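Local coordinates for malonyl coenzyme A-acyl carrier protein transacylase (Helicobacter pylori, PDB 2H1Y) that probably transfers the malonyl group from malonyl-CoA to holo-acyl carrier protein, yielding the malonyl-ACP used in fatty acid synthesis, at residues 97-103 / 235-240; 79-84 / 282-286; 225-231 / 248-253; 87-91 / 313-317. The contacts are given in a common frame with arbitrary orientation. Residue numbers count along the deposited sequence, not the author numbering.

Overall arrangement
Contacts 1 and 2 involve one mixed sheet, the core of the alpha/beta-hydrolase-like fold of this acyltransferase family. Contact 1 pairs two of its parallel strands; contact 2 lays helix 69-90 on the end of strand 279-283, about 15 Å from contact 1 between centres, and the two touch where F235 CE2 lies 3.6 Å from Y84 OH. Alongside, contact 4 pairs the same helix with helix 307-320, its centre about 13 Å from that of contact 2, with L283 CD2 4.1 Å from L87 CD2. Contact 3 joins helices 218-228 and 249-259, its centre about 29 Å from that of contact 4. G102-H103 of contact 1 leads toward the expected active site.

Contact 1 of 4, residues 97-103 / 235-240; sequences PVFALGH and FEIISN
Strands 99-102 and 236-238 run side by side in parallel, their short axes 4.8 Å apart at closest approach and inclined by 34°. The register sets A100 opposite I237, CA to CA 4.8 Å. Two backbone hydrogen bonds bracket this pair: A100 N to E236 O, 3.1 Å, and I238 N to A100 O, 3.1 Å. A CA-H...O contact adds to them, I237 CA to A100 O at 3.3 Å.

The apolar contacts fall in two groups. On the face carrying F99, L101 and I238, F99 (chi1 p) brings CD2 to 3.5 Å from I238 CG1. At the N-terminal ends, F235 (chi1 p) puts its ring face over P97, whose CG sits 3.9 Å from the ring centroid in a CH-pi contact, while F235 CE1 is 3.5 Å from A100 CB.

G102-H103 begins the GHSxG motif of the family, whose serine is the usual nucleophile, and H103 NE2 is hydrogen-bonded to N171. Backbone bonding and buried hydrocarbon thus hold the strand that leads into the probable active site.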
loop_
_atom_site.group_PDB
_atom_site.type_symbol
_atom_site.label_atom_id
_atom_site.label_comp_id
_atom_site.label_asym_id
_atom_site.label_seq_id
_atom_site.Cartn_x
_atom_site.Cartn_y
_atom_site.Cartn_z
ATOM N N PRO A 97 5.635 7.743 15.625
ATOM C CA PRO A 97 5.209 6.352 15.718
ATOM C C PRO A 97 6.403 5.478 16.006
ATOM O O PRO A 97 7.515 5.862 15.659
ATOM C CB PRO A 97 4.715 6.054 14.303
ATOM C CG PRO A 97 5.586 6.880 13.449
ATOM C CD PRO A 97 5.828 8.156 14.222
ATOM N N VAL A 98 6.196 4.310 16.612
ATOM C CA VAL A 98 7.331 3.390 16.801
ATOM C C VAL A 98 7.812 2.796 15.468
ATOM O O VAL A 98 9.009 2.709 15.240
ATOM C CB VAL A 98 7.201 2.367 18.028
ATOM C CG1 VAL A 98 5.872 2.515 18.777
ATOM C CG2 VAL A 98 7.508 0.925 17.623
ATOM N N PHE A 99 6.890 2.455 14.573
ATOM C CA PHE A 99 7.250 2.076 13.203
ATOM C C PHE A 99 6.090 2.358 12.242
ATOM O O PHE A 99 4.993 2.715 12.677
ATOM C CB PHE A 99 7.635 0.599 13.136
ATOM C CG PHE A 99 6.469 -0.338 13.326
ATOM C CD1 PHE A 99 6.168 -0.851 14.589
ATOM C CD2 PHE A 99 5.655 -0.696 12.242
ATOM C CE1 PHE A 99 5.083 -1.714 14.777
ATOM C CE2 PHE A 99 4.567 -1.557 12.427
ATOM C CZ PHE A 99 4.283 -2.068 13.706
ATOM N N ALA A 100 6.344 2.184 10.942
ATOM C CA ALA A 100 5.314 2.303 9.902
ATOM C C ALA A 100 5.338 1.106 8.928
ATOM O O ALA A 100 6.405 0.675 8.503
ATOM C CB ALA A 100 5.477 3.612 9.145
ATOM N N LEU A 101 4.155 0.592 8.592
ATOM C CA LEU A 101 3.965 -0.559 7.710
ATOM C C LEU A 101 3.021 -0.149 6.576
ATOM O O LEU A 101 1.981 0.493 6.815
ATOM C CB LEU A 101 3.297 -1.709 8.482
ATOM C CG LEU A 101 3.526 -3.220 8.223
ATOM C CD1 LEU A 101 2.381 -4.041 8.785
ATOM C CD2 LEU A 101 3.775 -3.638 6.780
ATOM N N GLY A 102 3.358 -0.541 5.353
ATOM C CA GLY A 102 2.494 -0.294 4.224
ATOM C C GLY A 102 2.148 -1.591 3.541
ATOM O O GLY A 102 2.668 -2.650 3.894
ATOM N N HIS A 103 1.262 -1.515 2.553
ATOM C CA HIS A 103 0.946 -2.666 1.716
ATOM C C HIS A 103 1.197 -2.362 0.243
ATOM O O HIS A 103 0.676 -1.386 -0.298
ATOM C CB HIS A 103 -0.507 -3.097 1.924
ATOM C CG HIS A 103 -0.839 -4.420 1.307
ATOM N ND1 HIS A 103 -0.812 -4.634 -0.055
ATOM C CD2 HIS A 103 -1.205 -5.598 1.865
ATOM C CE1 HIS A 103 -1.147 -5.886 -0.308
ATOM N NE2 HIS A 103 -1.390 -6.492 0.840
ATOM N N PHE A 235 11.231 7.809 11.400
ATOM C CA PHE A 235 10.807 6.534 11.964
ATOM C C PHE A 235 11.141 5.403 10.994
ATOM O O PHE A 235 11.256 5.620 9.785
ATOM C CB PHE A 235 9.302 6.550 12.292
ATOM C CG PHE A 235 8.414 7.047 11.154
ATOM C CD1 PHE A 235 8.080 6.209 10.088
ATOM C CD2 PHE A 235 7.910 8.341 11.166
ATOM C CE1 PHE A 235 7.277 6.660 9.045
ATOM C CE2 PHE A 235 7.095 8.801 10.142
ATOM C CZ PHE A 235 6.765 7.952 9.071
ATOM N N GLU A 236 11.302 4.199 11.531
ATOM C CA GLU A 236 11.663 3.035 10.733
ATOM C C GLU A 236 10.473 2.487 9.967
ATOM O O GLU A 236 9.339 2.662 10.370
ATOM C CB GLU A 236 12.251 1.950 11.640
ATOM C CG GLU A 236 11.268 1.224 12.581
ATOM C CD GLU A 236 11.973 0.264 13.535
ATOM O OE1 GLU A 236 11.299 -0.608 14.113
ATOM O OE2 GLU A 236 13.212 0.372 13.717
ATOM N N ILE A 237 10.723 1.806 8.859
ATOM C CA ILE A 237 9.629 1.164 8.146
ATOM C C ILE A 237 9.904 -0.333 8.017
ATOM O O ILE A 237 11.061 -0.751 7.996
ATOM C CB ILE A 237 9.284 1.863 6.776
ATOM C CG1 ILE A 237 9.713 1.021 5.600
ATOM C CG2 ILE A 237 9.891 3.267 6.650
ATOM C CD1 ILE A 237 8.639 0.177 5.061
ATOM N N ILE A 238 8.835 -1.126 7.954
ATOM C CA ILE A 238 8.936 -2.573 7.853
ATOM C C ILE A 238 8.776 -3.023 6.400
ATOM O O ILE A 238 7.794 -2.685 5.735
ATOM C CB ILE A 238 7.890 -3.274 8.753
ATOM C CG1 ILE A 238 7.745 -2.553 10.096
ATOM C CG2 ILE A 238 8.243 -4.730 8.965
ATOM C CD1 ILE A 238 8.967 -2.612 11.015
ATOM N N SER A 239 9.750 -3.778 5.903
ATOM C CA SER A 239 9.752 -4.198 4.511
ATOM C C SER A 239 8.726 -5.311 4.237
ATOM O O SER A 239 8.764 -6.362 4.876
ATOM C CB SER A 239 11.164 -4.650 4.122
ATOM O OG SER A 239 11.157 -5.502 2.976
ATOM N N ASN A 240 7.825 -5.093 3.284
ATOM C CA ASN A 240 6.979 -6.187 2.803
ATOM C C ASN A 240 7.824 -7.335 2.265
ATOM O O ASN A 240 7.391 -8.494 2.293
ATOM C CB ASN A 240 6.026 -5.738 1.691
ATOM C CG ASN A 240 4.942 -4.761 2.168
ATOM O OD1 ASN A 240 4.690 -4.591 3.360
ATOM N ND2 ASN A 240 4.286 -4.133 1.213
#

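Contact 2 of 4, residues 79-84 / 282-286; sequences VSYIAY and ELGCG
L283 is the apolar centre, the last residue of strand 279-283, with its side chain (chi1 m, chi2 t) directed at one side of helix 69-90. L283 CD1 meets the edge of the Y84 ring, 3.6 Å from Y84 CD2 (Y84 chi1 t), and L283 CB lies 4.2 Å from A83 CB. Residues 79-84 are regular helix. One turn before A83, V79 (chi1 t) makes a further apolar contact, its CG1 4.1 Å from C285 CB; the nearest backbone atom to V79 CG1 is C285 N, at 3.6 Å.

Between these groups the chain comes very close: S80 CA and G284 CA are 3.7 Å apart, and A83 CB is 3.6 Å from G284 N. G284 takes phi/psi of 123/-168, where a CB would press on the carbonyl of L283 and also fall 2.5 Å from S80 OG, so only glycine fits.

At the polar edge S80, chi1 m, donates from OG to L283 O, 2.8 Å. Helix 69-90 thus packs on the C-terminal end of strand 279-283 in a layered alpha/beta fold. The chemistry implies a junction with little slack: one small hydroxyl binds a strand-end carbonyl, and a bare glycine lets the backbones close up.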
loop_
_atom_site.group_PDB
_atom_site.type_symbol
_atom_site.label_atom_id
_atom_site.label_comp_id
_atom_site.label_asym_id
_atom_site.label_seq_id
_atom_site.Cartn_x
_atom_site.Cartn_y
_atom_site.Cartn_z
ATOM N N VAL A 79 -3.952 10.876 -0.539
ATOM C CA VAL A 79 -4.782 10.883 0.653
ATOM C C VAL A 79 -3.968 10.457 1.907
ATOM O O VAL A 79 -4.061 11.105 2.968
ATOM C CB VAL A 79 -6.064 10.067 0.428
ATOM C CG1 VAL A 79 -6.944 10.039 1.685
ATOM C CG2 VAL A 79 -6.833 10.614 -0.813
ATOM N N SER A 80 -3.146 9.415 1.793
ATOM C CA SER A 80 -2.246 9.060 2.904
ATOM C C SER A 80 -1.422 10.262 3.387
ATOM O O SER A 80 -1.350 10.525 4.592
ATOM C CB SER A 80 -1.320 7.921 2.519
ATOM O OG SER A 80 -2.039 6.714 2.401
ATOM N N TYR A 81 -0.838 10.998 2.434
ATOM C CA TYR A 81 -0.001 12.173 2.731
ATOM C C TYR A 81 -0.802 13.192 3.503
ATOM O O TYR A 81 -0.352 13.670 4.533
ATOM C CB TYR A 81 0.564 12.808 1.451
ATOM C CG TYR A 81 1.591 13.880 1.718
ATOM C CD1 TYR A 81 1.208 15.222 1.846
ATOM C CD2 TYR A 81 2.957 13.561 1.859
ATOM C CE1 TYR A 81 2.125 16.205 2.105
ATOM C CE2 TYR A 81 3.907 14.552 2.120
ATOM C CZ TYR A 81 3.478 15.877 2.242
ATOM O OH TYR A 81 4.377 16.897 2.498
ATOM N N ILE A 82 -1.999 13.504 2.998
ATOM C CA ILE A 82 -2.872 14.510 3.612
ATOM C C ILE A 82 -3.314 14.083 5.012
ATOM O O ILE A 82 -3.190 14.854 5.971
ATOM C CB ILE A 82 -4.099 14.872 2.715
ATOM C CG1 ILE A 82 -3.623 15.578 1.449
ATOM C CG2 ILE A 82 -5.073 15.739 3.479
ATOM C CD1 ILE A 82 -4.667 15.750 0.393
ATOM N N ALA A 83 -3.810 12.854 5.120
ATOM C CA ALA A 83 -4.106 12.249 6.420
ATOM C C ALA A 83 -2.959 12.463 7.404
ATOM O O ALA A 83 -3.194 12.852 8.553
ATOM C CB ALA A 83 -4.388 10.770 6.266
ATOM N N TYR A 84 -1.726 12.222 6.949
ATOM C CA TYR A 84 -0.555 12.361 7.815
ATOM C C TYR A 84 -0.295 13.812 8.284
ATOM O O TYR A 84 -0.105 14.056 9.483
ATOM C CB TYR A 84 0.694 11.798 7.146
ATOM C CG TYR A 84 1.909 11.840 8.051
ATOM C CD1 TYR A 84 2.612 13.038 8.270
ATOM C CD2 TYR A 84 2.361 10.683 8.683
ATOM C CE1 TYR A 84 3.739 13.072 9.103
ATOM C CE2 TYR A 84 3.461 10.702 9.496
ATOM C CZ TYR A 84 4.150 11.897 9.704
ATOM O OH TYR A 84 5.236 11.892 10.530
ATOM N N GLU A 282 -4.447 3.693 10.474
ATOM C CA GLU A 282 -4.434 3.526 9.025
ATOM C C GLU A 282 -4.549 4.916 8.413
ATOM O O GLU A 282 -5.625 5.521 8.481
ATOM C CB GLU A 282 -5.567 2.617 8.529
ATOM C CG GLU A 282 -5.393 2.198 7.076
ATOM C CD GLU A 282 -6.294 1.055 6.630
ATOM O OE1 GLU A 282 -6.139 0.604 5.480
ATOM O OE2 GLU A 282 -7.154 0.596 7.406
ATOM N N LEU A 283 -3.451 5.418 7.827
ATOM C CA LEU A 283 -3.443 6.751 7.206
ATOM C C LEU A 283 -3.789 6.708 5.739
ATOM O O LEU A 283 -3.072 6.106 4.939
ATOM C CB LEU A 283 -2.105 7.457 7.383
ATOM C CG LEU A 283 -1.633 7.602 8.816
ATOM C CD1 LEU A 283 -0.310 8.314 8.810
ATOM C CD2 LEU A 283 -2.658 8.340 9.642
ATOM N N GLY A 284 -4.887 7.363 5.382
ATOM C CA GLY A 284 -5.332 7.373 4.004
ATOM C C GLY A 284 -6.734 6.842 3.863
ATOM O O GLY A 284 -7.445 6.658 4.856
ATOM N N CYS A 285 -7.147 6.587 2.629
ATOM C CA CYS A 285 -8.506 6.154 2.384
ATOM C C CYS A 285 -8.761 4.668 2.670
ATOM O O CYS A 285 -7.867 3.840 2.538
ATOM C CB CYS A 285 -8.892 6.481 0.954
ATOM S SG CYS A 285 -10.425 5.688 0.466
ATOM N N GLY A 286 -10.011 4.362 3.026
ATOM C CA GLY A 286 -10.529 3.006 3.161
ATOM C C GLY A 286 -10.287 2.431 4.541
ATOM O O GLY A 286 -9.818 3.135 5.443
#

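Contact 3 of 4, residues 225-231 / 248-253; sequences LEKSLKD and NKAKAV
K249 stretches its fully extended side chain, all four chi angles t, across the end of helix 218-228, its CD 3.9 Å from L229 CB. The ammonium reaches two backbone carbonyls where that helix runs out: K249 NZ donates to E226 O at 2.6 Å and to L229 O at 2.8 Å. Helical phi/psi holds through S228 and is left at L229 (-77/132), which turns its carbonyl within reach of the lysine. A long salt bridge, E226 OE1 to K249 NZ 3.8 Å, is a weaker third partner.

The apolar part is made by L225 and L229 with A252 and V253. L229 (chi1 m, chi2 t) places CD1 3.6 Å from V253 CG2 and 4.0 Å from A252 CB; L225, one turn earlier, sets CB 4.3 Å from V253 CG2 and CD1 3.7 Å from V253 O. N248 occupies the N-cap position of helix 249-259, and D231, chi1 t, accepts a weak hydrogen bond at OD1 from K249 N, 3.4 Å, in the first turn; here D231 CA and K249 CA are 5.1 Å apart.

The contact thus fastens the end of one helix to the start of the next, with strands 236-238 and 245-246 between them in sequence. K230 forms a salt bridge with D118, between helices 105-116 and 119-137, while helix 249-259 leans on strand 245-246 through A252 and Y246.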
loop_
_atom_site.group_PDB
_atom_site.type_symbol
_atom_site.label_atom_id
_atom_site.label_comp_id
_atom_site.label_asym_id
_atom_site.label_seq_id
_atom_site.Cartn_x
_atom_site.Cartn_y
_atom_site.Cartn_z
ATOM N N LEU A 225 14.612 5.642 -7.617
ATOM C CA LEU A 225 14.794 5.681 -6.157
ATOM C C LEU A 225 16.084 6.395 -5.714
ATOM O O LEU A 225 16.073 7.223 -4.787
ATOM C CB LEU A 225 14.764 4.256 -5.581
ATOM C CG LEU A 225 13.399 3.551 -5.542
ATOM C CD1 LEU A 225 13.547 2.031 -5.549
ATOM C CD2 LEU A 225 12.628 4.000 -4.325
ATOM N N GLU A 226 17.191 6.051 -6.373
ATOM C CA GLU A 226 18.501 6.666 -6.111
ATOM C C GLU A 226 18.470 8.159 -6.346
ATOM O O GLU A 226 18.989 8.925 -5.553
ATOM C CB GLU A 226 19.592 6.030 -6.983
ATOM C CG GLU A 226 20.554 5.167 -6.202
ATOM C CD GLU A 226 21.306 5.971 -5.180
ATOM O OE1 GLU A 226 21.681 7.127 -5.494
ATOM O OE2 GLU A 226 21.509 5.457 -4.060
ATOM N N LYS A 227 17.824 8.553 -7.433
ATOM C CA LYS A 227 17.715 9.949 -7.810
ATOM C C LYS A 227 16.720 10.711 -6.924
ATOM O O LYS A 227 16.837 11.921 -6.777
ATOM C CB LYS A 227 17.327 10.013 -9.287
ATOM C CG LYS A 227 17.270 11.362 -9.941
ATOM C CD LYS A 227 16.388 11.246 -11.195
ATOM C CE LYS A 227 16.094 12.603 -11.825
ATOM N NZ LYS A 227 14.680 12.656 -12.301
ATOM N N SER A 228 15.762 10.012 -6.317
ATOM C CA SER A 228 14.656 10.683 -5.613
ATOM C C SER A 228 14.703 10.688 -4.087
ATOM O O SER A 228 14.175 11.609 -3.454
ATOM C CB SER A 228 13.311 10.108 -6.069
ATOM O OG SER A 228 12.992 10.545 -7.380
ATOM N N LEU A 229 15.309 9.655 -3.501
ATOM C CA LEU A 229 15.384 9.532 -2.047
ATOM C C LEU A 229 16.428 10.435 -1.398
ATOM O O LEU A 229 17.583 10.504 -1.836
ATOM C CB LEU A 229 15.651 8.084 -1.636
ATOM C CG LEU A 229 14.662 7.004 -2.068
ATOM C CD1 LEU A 229 15.297 5.645 -1.888
ATOM C CD2 LEU A 229 13.363 7.110 -1.284
ATOM N N LYS A 230 16.000 11.122 -0.345
ATOM C CA LYS A 230 16.912 11.779 0.551
ATOM C C LYS A 230 17.256 10.753 1.615
ATOM O O LYS A 230 16.663 9.677 1.663
ATOM C CB LYS A 230 16.241 12.978 1.196
ATOM C CG LYS A 230 17.023 14.260 1.029
ATOM C CD LYS A 230 16.376 15.207 -0.010
ATOM C CE LYS A 230 15.411 16.225 0.647
ATOM N NZ LYS A 230 14.213 15.595 1.310
ATOM N N ASP A 231 18.216 11.075 2.474
ATOM C CA ASP A 231 18.553 10.188 3.573
ATOM C C ASP A 231 18.058 10.793 4.877
ATOM O O ASP A 231 18.824 11.348 5.665
ATOM C CB ASP A 231 20.052 9.959 3.628
ATOM C CG ASP A 231 20.422 8.771 4.476
ATOM O OD1 ASP A 231 19.520 8.084 5.013
ATOM O OD2 ASP A 231 21.635 8.521 4.601
ATOM N N ASN A 248 17.254 3.941 6.261
ATOM C CA ASN A 248 18.155 4.735 5.396
ATOM C C ASN A 248 17.944 4.571 3.890
ATOM O O ASN A 248 17.183 3.696 3.446
ATOM C CB ASN A 248 19.643 4.568 5.774
ATOM C CG ASN A 248 20.101 3.138 5.728
ATOM O OD1 ASN A 248 20.453 2.589 6.752
ATOM N ND2 ASN A 248 20.087 2.520 4.548
ATOM N N LYS A 249 18.642 5.405 3.120
ATOM C CA LYS A 249 18.479 5.467 1.669
ATOM C C LYS A 249 18.913 4.193 0.974
ATOM O O LYS A 249 18.194 3.671 0.112
ATOM C CB LYS A 249 19.243 6.653 1.089
ATOM C CG LYS A 249 19.204 6.713 -0.419
ATOM C CD LYS A 249 19.439 8.110 -0.939
ATOM C CE LYS A 249 19.579 8.047 -2.462
ATOM N NZ LYS A 249 19.780 9.388 -3.088
ATOM N N ALA A 250 20.081 3.687 1.350
ATOM C CA ALA A 250 20.642 2.510 0.700
ATOM C C ALA A 250 19.675 1.340 0.816
ATOM O O ALA A 250 19.373 0.656 -0.162
ATOM C CB ALA A 250 21.992 2.168 1.313
ATOM N N LYS A 251 19.181 1.131 2.020
ATOM C CA LYS A 251 18.245 0.068 2.305
ATOM C C LYS A 251 16.888 0.278 1.612
ATOM O O LYS A 251 16.389 -0.619 0.928
ATOM C CB LYS A 251 18.108 -0.091 3.818
ATOM C CG LYS A 251 19.179 -0.996 4.427
ATOM C CD LYS A 251 18.841 -2.448 4.110
ATOM C CE LYS A 251 19.928 -3.410 4.516
ATOM N NZ LYS A 251 19.587 -4.730 3.918
ATOM N N ALA A 252 16.310 1.465 1.758
ATOM C CA ALA A 252 15.106 1.800 0.998
ATOM C C ALA A 252 15.249 1.493 -0.502
ATOM O O ALA A 252 14.385 0.813 -1.067
ATOM C CB ALA A 252 14.702 3.254 1.223
ATOM N N VAL A 253 16.333 1.976 -1.134
ATOM C CA VAL A 253 16.605 1.725 -2.569
ATOM C C VAL A 253 16.524 0.243 -2.829
ATOM O O VAL A 253 15.795 -0.189 -3.714
ATOM C CB VAL A 253 18.011 2.240 -3.070
ATOM C CG1 VAL A 253 18.288 1.787 -4.524
ATOM C CG2 VAL A 253 18.134 3.767 -2.965
#

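Contact 4 of 4, residues 87-91 / 313-317; sequences LNKQA and AIEFL
The helix of 313-317 belongs to the C-terminal helix 307-320 and packs against the end of helix 69-90, a helix-helix contact in the alpha/beta-hydrolase-like fold. Both helices also touch strand 279-283, L87 on L283 and L317 on F281. A313 comes first, its CB turned to the partner and 3.8 Å from L87 CD2. Next, I314 (chi1 m, chi2 t) starts out sideways and bends its end inward: CG1 lies 4.0 Å from L87 CD1, and CD1 rests 3.7 Å from Q90 CG, the aliphatic part of a largely solvent-facing side chain. The backbones are nearest at this level, I314 CA to A91 CA 6.6 Å. E315 and F316 turn out of reach of 87-91; the F316 side chain touches I279 and F281 of strand 279-283.

One turn on from A313, L317 (chi1 m, chi2 t) points back to the partner helix. L87, with chi1 t and chi2 p, is thus met by A313, I314 and L317. No hydrogen bond crosses the interface. L317 CD1 touches both L87 and A91, 4.1 Å from L87 CD1 and 3.6 Å from A91 CB.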
loop_
_atom_site.group_PDB
_atom_site.type_symbol
_atom_site.label_atom_id
_atom_site.label_comp_id
_atom_site.label_asym_id
_atom_site.label_seq_id
_atom_site.Cartn_x
_atom_site.Cartn_y
_atom_site.Cartn_z
ATOM N N LEU A 87 -3.167 15.091 10.637
ATOM C CA LEU A 87 -3.008 14.477 11.952
ATOM C C LEU A 87 -1.761 14.996 12.671
ATOM O O LEU A 87 -1.879 15.478 13.793
ATOM C CB LEU A 87 -3.051 12.935 11.889
ATOM C CG LEU A 87 -2.895 12.134 13.194
ATOM C CD1 LEU A 87 -3.739 12.705 14.322
ATOM C CD2 LEU A 87 -3.236 10.684 12.978
ATOM N N ASN A 88 -0.601 14.919 12.016
ATOM C CA ASN A 88 0.668 15.454 12.525
ATOM C C ASN A 88 0.624 16.899 13.053
ATOM O O ASN A 88 1.273 17.223 14.038
ATOM C CB ASN A 88 1.742 15.362 11.442
ATOM C CG ASN A 88 3.127 15.786 11.940
ATOM O OD1 ASN A 88 3.726 15.130 12.808
ATOM N ND2 ASN A 88 3.641 16.873 11.390
ATOM N N LYS A 89 -0.134 17.759 12.393
ATOM C CA LYS A 89 -0.210 19.177 12.756
ATOM C C LYS A 89 -0.997 19.404 14.071
ATOM O O LYS A 89 -0.905 20.470 14.699
ATOM C CB LYS A 89 -0.785 19.968 11.567
ATOM C CG LYS A 89 -1.195 21.391 11.837
ATOM C CD LYS A 89 -2.119 21.902 10.735
ATOM C CE LYS A 89 -2.880 23.150 11.218
ATOM N NZ LYS A 89 -4.043 23.465 10.343
ATOM N N GLN A 90 -1.751 18.380 14.475
ATOM C CA GLN A 90 -2.544 18.396 15.703
ATOM C C GLN A 90 -1.936 17.550 16.801
ATOM O O GLN A 90 -2.272 17.712 17.970
ATOM C CB GLN A 90 -3.959 17.891 15.425
ATOM C CG GLN A 90 -5.034 18.954 15.455
ATOM C CD GLN A 90 -4.831 20.049 14.428
ATOM O OE1 GLN A 90 -3.861 20.799 14.481
ATOM N NE2 GLN A 90 -5.762 20.154 13.492
ATOM N N ALA A 91 -1.071 16.618 16.436
ATOM C CA ALA A 91 -0.484 15.744 17.450
ATOM C C ALA A 91 0.393 16.611 18.307
ATOM O O ALA A 91 1.175 17.411 17.787
ATOM C CB ALA A 91 0.338 14.628 16.805
ATOM N N ALA A 313 -8.699 10.033 15.733
ATOM C CA ALA A 313 -7.263 9.862 15.995
ATOM C C ALA A 313 -6.731 10.902 16.976
ATOM O O ALA A 313 -6.060 10.554 17.941
ATOM C CB ALA A 313 -6.481 9.913 14.699
ATOM N N ILE A 314 -7.044 12.175 16.729
ATOM C CA ILE A 314 -6.646 13.269 17.619
ATOM C C ILE A 314 -7.110 13.051 19.059
ATOM O O ILE A 314 -6.332 13.252 19.980
ATOM C CB ILE A 314 -7.171 14.650 17.153
ATOM C CG1 ILE A 314 -6.693 14.975 15.740
ATOM C CG2 ILE A 314 -6.703 15.732 18.101
ATOM C CD1 ILE A 314 -7.427 16.168 15.089
ATOM N N GLU A 315 -8.367 12.653 19.255
ATOM C CA GLU A 315 -8.891 12.401 20.615
ATOM C C GLU A 315 -8.068 11.346 21.301
ATOM O O GLU A 315 -7.841 11.420 22.498
ATOM C CB GLU A 315 -10.334 11.901 20.594
ATOM C CG GLU A 315 -11.319 12.819 19.923
ATOM C CD GLU A 315 -12.746 12.272 19.965
ATOM O OE1 GLU A 315 -13.334 12.030 18.868
ATOM O OE2 GLU A 315 -13.263 12.089 21.101
ATOM N N PHE A 316 -7.638 10.344 20.547
ATOM C CA PHE A 316 -6.926 9.248 21.165
ATOM C C PHE A 316 -5.596 9.738 21.724
ATOM O O PHE A 316 -5.227 9.403 22.859
ATOM C CB PHE A 316 -6.696 8.091 20.197
ATOM C CG PHE A 316 -5.804 7.041 20.763
ATOM C CD1 PHE A 316 -6.330 5.985 21.480
ATOM C CD2 PHE A 316 -4.427 7.141 20.638
ATOM C CE1 PHE A 316 -5.501 5.032 22.037
ATOM C CE2 PHE A 316 -3.598 6.184 21.199
ATOM C CZ PHE A 316 -4.141 5.131 21.899
ATOM N N LEU A 317 -4.890 10.528 20.914
ATOM C CA LEU A 317 -3.619 11.113 21.315
ATOM C C LEU A 317 -3.769 12.063 22.502
ATOM O O LEU A 317 -2.948 12.020 23.404
ATOM C CB LEU A 317 -2.947 11.827 20.139
ATOM C CG LEU A 317 -2.523 11.052 18.885
ATOM C CD1 LEU A 317 -1.891 12.010 17.901
ATOM C CD2 LEU A 317 -1.585 9.886 19.177
#